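Local structure of heterokaryon incompatibility protein S (Podospora anserina, 2WVO) at residues Arg40-Leu43 against Arg44-Ile47; Ala124-Arg127 against Arg128-Leu132. The protein enforces heterokaryon incompatibility, triggering a lethal reaction on meeting the prion form [het-s] and so preventing viable heterokaryons between incompatible cells. All coordinates share one frame; numbering follows the deposited sequence.

Contact 1: Arg40-Leu43 against Arg44-Ile47; sequences RCQL and RLDI
Arg40 and Arg44, one helical turn apart, lay their guanidinium groups flat on one another: the two planes differ by 10° and their centres are 4.2 Å apart. The side chains run alongside each other in the same direction, and CD of Arg44 sits over the centre of the Arg40 group, 3.7 Å from Arg40 CZ. Arg40 NH2, in turn, lies over one face of the Arg44 group but displaced toward its rim. Asp202 supplies a counter-charge through a salt bridge to Arg40 NH1, and the carbonyl oxygen of Gly205 takes a hydrogen bond from Arg44 NH1, which together probably ease the repulsion within the stack and help orient the groups.

A second pair, two residues further along, spans the same interval. Gln42 NE2 donates to Asp46 OD2 at 3.0 Å, reaching it from above the carboxylate plane with a bent N-H...O angle of 140°. The Gln42 chain gets there by folding back at chi2 (59°), which swings the amide along the helix toward Asp46. Asp46 OD1 also has His126 ND1 as a hydrogen-bond partner, so the carboxylate is held through both oxygens.

Both pairs are i, i+4 contacts on helix 38-59 of the HeLo domain, the globular, prion-inhibitory part of the protein. Under them the backbone is regular alpha-helix, with Asp46 N to Gln42 O at 3.0 Å and Leu45 N to Cys41 O at 3.2 Å. CD2 of Leu43 packs 3.8 Å from Asp46 OD1. Further out, Leu43 touches Leu125 and Leu129 of helix 120-136, while Leu45 meets Val28 and Leu30 of strand 28-30 and Leu156 and Val160 of helix 153-172.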
loop_
_atom_site.group_PDB
_atom_site.type_symbol
_atom_site.label_atom_id
_atom_site.label_comp_id
_atom_site.label_asym_id
_atom_site.label_seq_id
_atom_site.Cartn_x
_atom_site.Cartn_y
_atom_site.Cartn_z
ATOM N N ARG A 40 15.013 -2.028 17.651
ATOM C CA ARG A 40 14.273 -3.164 17.113
ATOM C C ARG A 40 13.677 -2.835 15.737
ATOM O O ARG A 40 13.671 -3.675 14.845
ATOM C CB ARG A 40 13.242 -3.705 18.120
ATOM C CG ARG A 40 11.757 -3.528 17.794
ATOM C CD ARG A 40 10.988 -4.765 18.299
ATOM N NE ARG A 40 9.659 -4.952 17.692
ATOM C CZ ARG A 40 9.140 -6.144 17.380
ATOM N NH1 ARG A 40 9.827 -7.255 17.591
ATOM N NH2 ARG A 40 7.932 -6.227 16.842
ATOM N N CYS A 41 13.216 -1.599 15.564
ATOM C CA CYS A 41 12.628 -1.176 14.304
ATOM C C CYS A 41 13.675 -1.053 13.196
ATOM O O CYS A 41 13.406 -1.386 12.050
ATOM C CB CYS A 41 11.854 0.131 14.494
ATOM S SG CYS A 41 10.296 -0.121 15.347
ATOM N N GLN A 42 14.864 -0.578 13.552
ATOM C CA GLN A 42 15.988 -0.520 12.621
ATOM C C GLN A 42 16.397 -1.925 12.168
ATOM O O GLN A 42 16.679 -2.164 10.981
ATOM C CB GLN A 42 17.176 0.216 13.253
ATOM C CG GLN A 42 18.406 0.297 12.359
ATOM C CD GLN A 42 18.132 1.006 11.044
ATOM O OE1 GLN A 42 17.985 2.224 11.008
ATOM N NE2 GLN A 42 18.060 0.242 9.960
ATOM N N LEU A 43 16.397 -2.855 13.113
ATOM C CA LEU A 43 16.749 -4.246 12.839
ATOM C C LEU A 43 15.688 -4.985 12.030
ATOM O O LEU A 43 16.019 -5.884 11.259
ATOM C CB LEU A 43 17.022 -4.999 14.150
ATOM C CG LEU A 43 18.344 -4.682 14.851
ATOM C CD1 LEU A 43 18.360 -5.298 16.251
ATOM C CD2 LEU A 43 19.536 -5.160 14.020
ATOM N N ARG A 44 14.422 -4.621 12.225
ATOM C CA ARG A 44 13.321 -5.188 11.438
ATOM C C ARG A 44 13.384 -4.750 9.967
ATOM O O ARG A 44 13.011 -5.506 9.072
ATOM C CB ARG A 44 11.973 -4.822 12.056
ATOM C CG ARG A 44 11.618 -5.680 13.253
ATOM C CD ARG A 44 10.403 -5.161 13.990
ATOM N NE ARG A 44 9.118 -5.482 13.364
ATOM C CZ ARG A 44 8.591 -6.707 13.267
ATOM N NH1 ARG A 44 9.248 -7.783 13.700
ATOM N NH2 ARG A 44 7.399 -6.858 12.696
ATOM N N LEU A 45 13.868 -3.532 9.739
ATOM C CA LEU A 45 14.174 -3.018 8.401
ATOM C C LEU A 45 15.355 -3.809 7.812
ATOM O O LEU A 45 15.286 -4.313 6.686
ATOM C CB LEU A 45 14.521 -1.531 8.512
ATOM C CG LEU A 45 13.820 -0.414 7.728
ATOM C CD1 LEU A 45 12.350 -0.687 7.364
ATOM C CD2 LEU A 45 13.939 0.900 8.513
ATOM N N ASP A 46 16.426 -3.933 8.602
ATOM C CA ASP A 46 17.596 -4.730 8.237
ATOM C C ASP A 46 17.209 -6.165 7.905
ATOM O O ASP A 46 17.764 -6.756 6.982
ATOM C CB ASP A 46 18.627 -4.764 9.373
ATOM C CG ASP A 46 19.218 -3.403 9.694
ATOM O OD1 ASP A 46 19.852 -3.303 10.774
ATOM O OD2 ASP A 46 19.059 -2.435 8.905
ATOM N N ILE A 47 16.283 -6.732 8.678
ATOM C CA ILE A 47 15.872 -8.128 8.473
ATOM C C ILE A 47 15.058 -8.316 7.184
ATOM O O ILE A 47 15.220 -9.325 6.483
ATOM C CB ILE A 47 15.133 -8.705 9.724
ATOM C CG1 ILE A 47 16.142 -9.005 10.833
ATOM C CG2 ILE A 47 14.347 -9.975 9.389
ATOM C CD1 ILE A 47 15.527 -9.064 12.217
#

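Contact 2: Ala124-Arg127 against Arg128-Leu132; sequences ALHR and RLKDL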
loop_
_atom_site.group_PDB
_atom_site.type_symbol
_atom_site.label_atom_id
_atom_site.label_comp_id
_atom_site.label_asym_id
_atom_site.label_seq_id
_atom_site.Cartn_x
_atom_site.Cartn_y
_atom_site.Cartn_z
ATOM N N ALA A 124 25.800 -3.405 16.798
ATOM C CA ALA A 124 26.638 -4.493 16.280
ATOM C C ALA A 124 25.889 -5.471 15.369
ATOM O O ALA A 124 26.442 -5.934 14.364
ATOM C CB ALA A 124 27.320 -5.242 17.428
ATOM N N LEU A 125 24.653 -5.805 15.738
ATOM C CA LEU A 125 23.767 -6.595 14.889
ATOM C C LEU A 125 23.468 -5.877 13.576
ATOM O O LEU A 125 23.458 -6.494 12.508
ATOM C CB LEU A 125 22.454 -6.871 15.617
ATOM C CG LEU A 125 22.011 -8.251 16.117
ATOM C CD1 LEU A 125 23.114 -9.315 16.142
ATOM C CD2 LEU A 125 21.338 -8.100 17.478
ATOM N N HIS A 126 23.206 -4.573 13.672
ATOM C CA HIS A 126 22.944 -3.720 12.515
ATOM C C HIS A 126 24.097 -3.742 11.505
ATOM O O HIS A 126 23.869 -3.854 10.296
ATOM C CB HIS A 126 22.657 -2.281 12.968
ATOM C CG HIS A 126 22.457 -1.318 11.836
ATOM N ND1 HIS A 126 21.352 -1.360 11.013
ATOM C CD2 HIS A 126 23.224 -0.298 11.386
ATOM C CE1 HIS A 126 21.443 -0.401 10.109
ATOM N NE2 HIS A 126 22.570 0.258 10.313
ATOM N N ARG A 127 25.324 -3.632 12.016
ATOM C CA ARG A 127 26.532 -3.686 11.190
ATOM C C ARG A 127 26.645 -5.050 10.509
ATOM O O ARG A 127 26.938 -5.129 9.322
ATOM C CB ARG A 127 27.780 -3.408 12.043
ATOM C CG ARG A 127 29.028 -3.014 11.250
ATOM C CD ARG A 127 30.293 -2.938 12.133
ATOM N NE ARG A 127 30.082 -2.173 13.370
ATOM C CZ ARG A 127 30.053 -0.844 13.456
ATOM N NH1 ARG A 127 30.225 -0.088 12.375
ATOM N NH2 ARG A 127 29.846 -0.266 14.636
ATOM N N ARG A 128 26.385 -6.109 11.273
ATOM C CA ARG A 128 26.445 -7.487 10.787
ATOM C C ARG A 128 25.396 -7.790 9.712
ATOM O O ARG A 128 25.692 -8.478 8.735
ATOM C CB ARG A 128 26.339 -8.462 11.972
ATOM C CG ARG A 128 26.277 -9.939 11.623
ATOM C CD ARG A 128 26.275 -10.792 12.879
ATOM N NE ARG A 128 27.623 -11.213 13.273
ATOM C CZ ARG A 128 28.387 -10.576 14.159
ATOM N NH1 ARG A 128 27.945 -9.472 14.755
ATOM N NH2 ARG A 128 29.597 -11.036 14.441
ATOM N N LEU A 129 24.182 -7.278 9.900
ATOM C CA LEU A 129 23.104 -7.439 8.920
ATOM C C LEU A 129 23.331 -6.624 7.633
ATOM O O LEU A 129 23.067 -7.119 6.533
ATOM C CB LEU A 129 21.740 -7.124 9.552
ATOM C CG LEU A 129 20.851 -8.278 10.069
ATOM C CD1 LEU A 129 21.623 -9.505 10.515
ATOM C CD2 LEU A 129 19.914 -7.813 11.178
ATOM N N LYS A 130 23.814 -5.387 7.777
ATOM C CA LYS A 130 24.196 -4.552 6.627
ATOM C C LYS A 130 25.312 -5.202 5.795
ATOM O O LYS A 130 25.175 -5.329 4.578
ATOM C CB LYS A 130 24.599 -3.128 7.066
ATOM C CG LYS A 130 23.533 -2.027 6.831
ATOM C CD LYS A 130 24.135 -0.616 7.019
ATOM C CE LYS A 130 23.679 0.388 5.953
ATOM N NZ LYS A 130 22.256 0.922 6.109
ATOM N N ASP A 131 26.400 -5.616 6.458
ATOM C CA ASP A 131 27.564 -6.248 5.795
ATOM C C ASP A 131 27.225 -7.549 5.067
ATOM O O ASP A 131 27.721 -7.807 3.972
ATOM C CB ASP A 131 28.694 -6.510 6.800
ATOM C CG ASP A 131 29.366 -5.235 7.280
ATOM O OD1 ASP A 131 30.348 -5.339 8.048
ATOM O OD2 ASP A 131 28.920 -4.129 6.901
ATOM N N LEU A 132 26.386 -8.358 5.701
ATOM C CA LEU A 132 25.866 -9.595 5.132
ATOM C C LEU A 132 25.195 -9.407 3.754
ATOM O O LEU A 132 25.472 -10.168 2.828
ATOM C CB LEU A 132 24.907 -10.228 6.144
ATOM C CG LEU A 132 24.034 -11.457 5.908
ATOM C CD1 LEU A 132 24.875 -12.703 5.622
ATOM C CD2 LEU A 132 23.203 -11.658 7.171
#
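His126 and Lys130 run alongside each other on helix 120-136, an alpha-helix of the HeLo domain whose i, i+4 bonds satisfy the carbonyls of Ala124-Arg127 and the amides of Arg128-Asp131. Arg128 N donates to Ala124 O, Leu129 N to Leu125 O, Lys130 N to His126 O and Asp131 N to Arg127 O, at N...O distances of 2.8 to 3.1 Å; all four have N-H...O angles of at least 156°.

Several side chains find polar partners beyond this turn. In the buried His126, CG anti to the backbone N (chi1 177°) turns the ring to lie beside the Lys130 chain, and both ring nitrogens are engaged: ND1 with Asp46 OD1, and NE2, weakly, with Asp115. Long, weak ion pairs link Lys130 to Glu26 and Arg128 to Glu190. Arg127 and Asp131 point the same way without forming a salt bridge, their charged groups 6.2 Å apart between Arg127 NE and Asp131 OD1. Leu125 and Leu129 turn to another flank, where both touch helices 38-59 and 194-204. Against the imidazole, Lys130 contributes its aliphatic part: CD approaches obliquely, 3.8 Å from His126 NE2.

In the fold
Contact 1 precedes contact 2 along the chain, on helices 38-59 and 120-136 respectively; helix 75-104 comes between them in sequence. Their centres are nevertheless only about 10 Å apart, and they touch directly. The probable hydrogen bond between Asp46 OD1 and His126 ND1 measures 2.5 Å, and around it Gln42 NE2 packs 3.4 Å from His126 CE1 while Leu43 CD2 lies 3.7 Å from Leu125 CB. Polar and nonpolar groups therefore join the two helices side by side. The centre of contact 1 lies about 8 Å from the centre of the chain, and that of contact 2 about 12 Å from the centre of the chain. The junction belongs to the globular domain, which inhibits the C-terminal prion domain in cis.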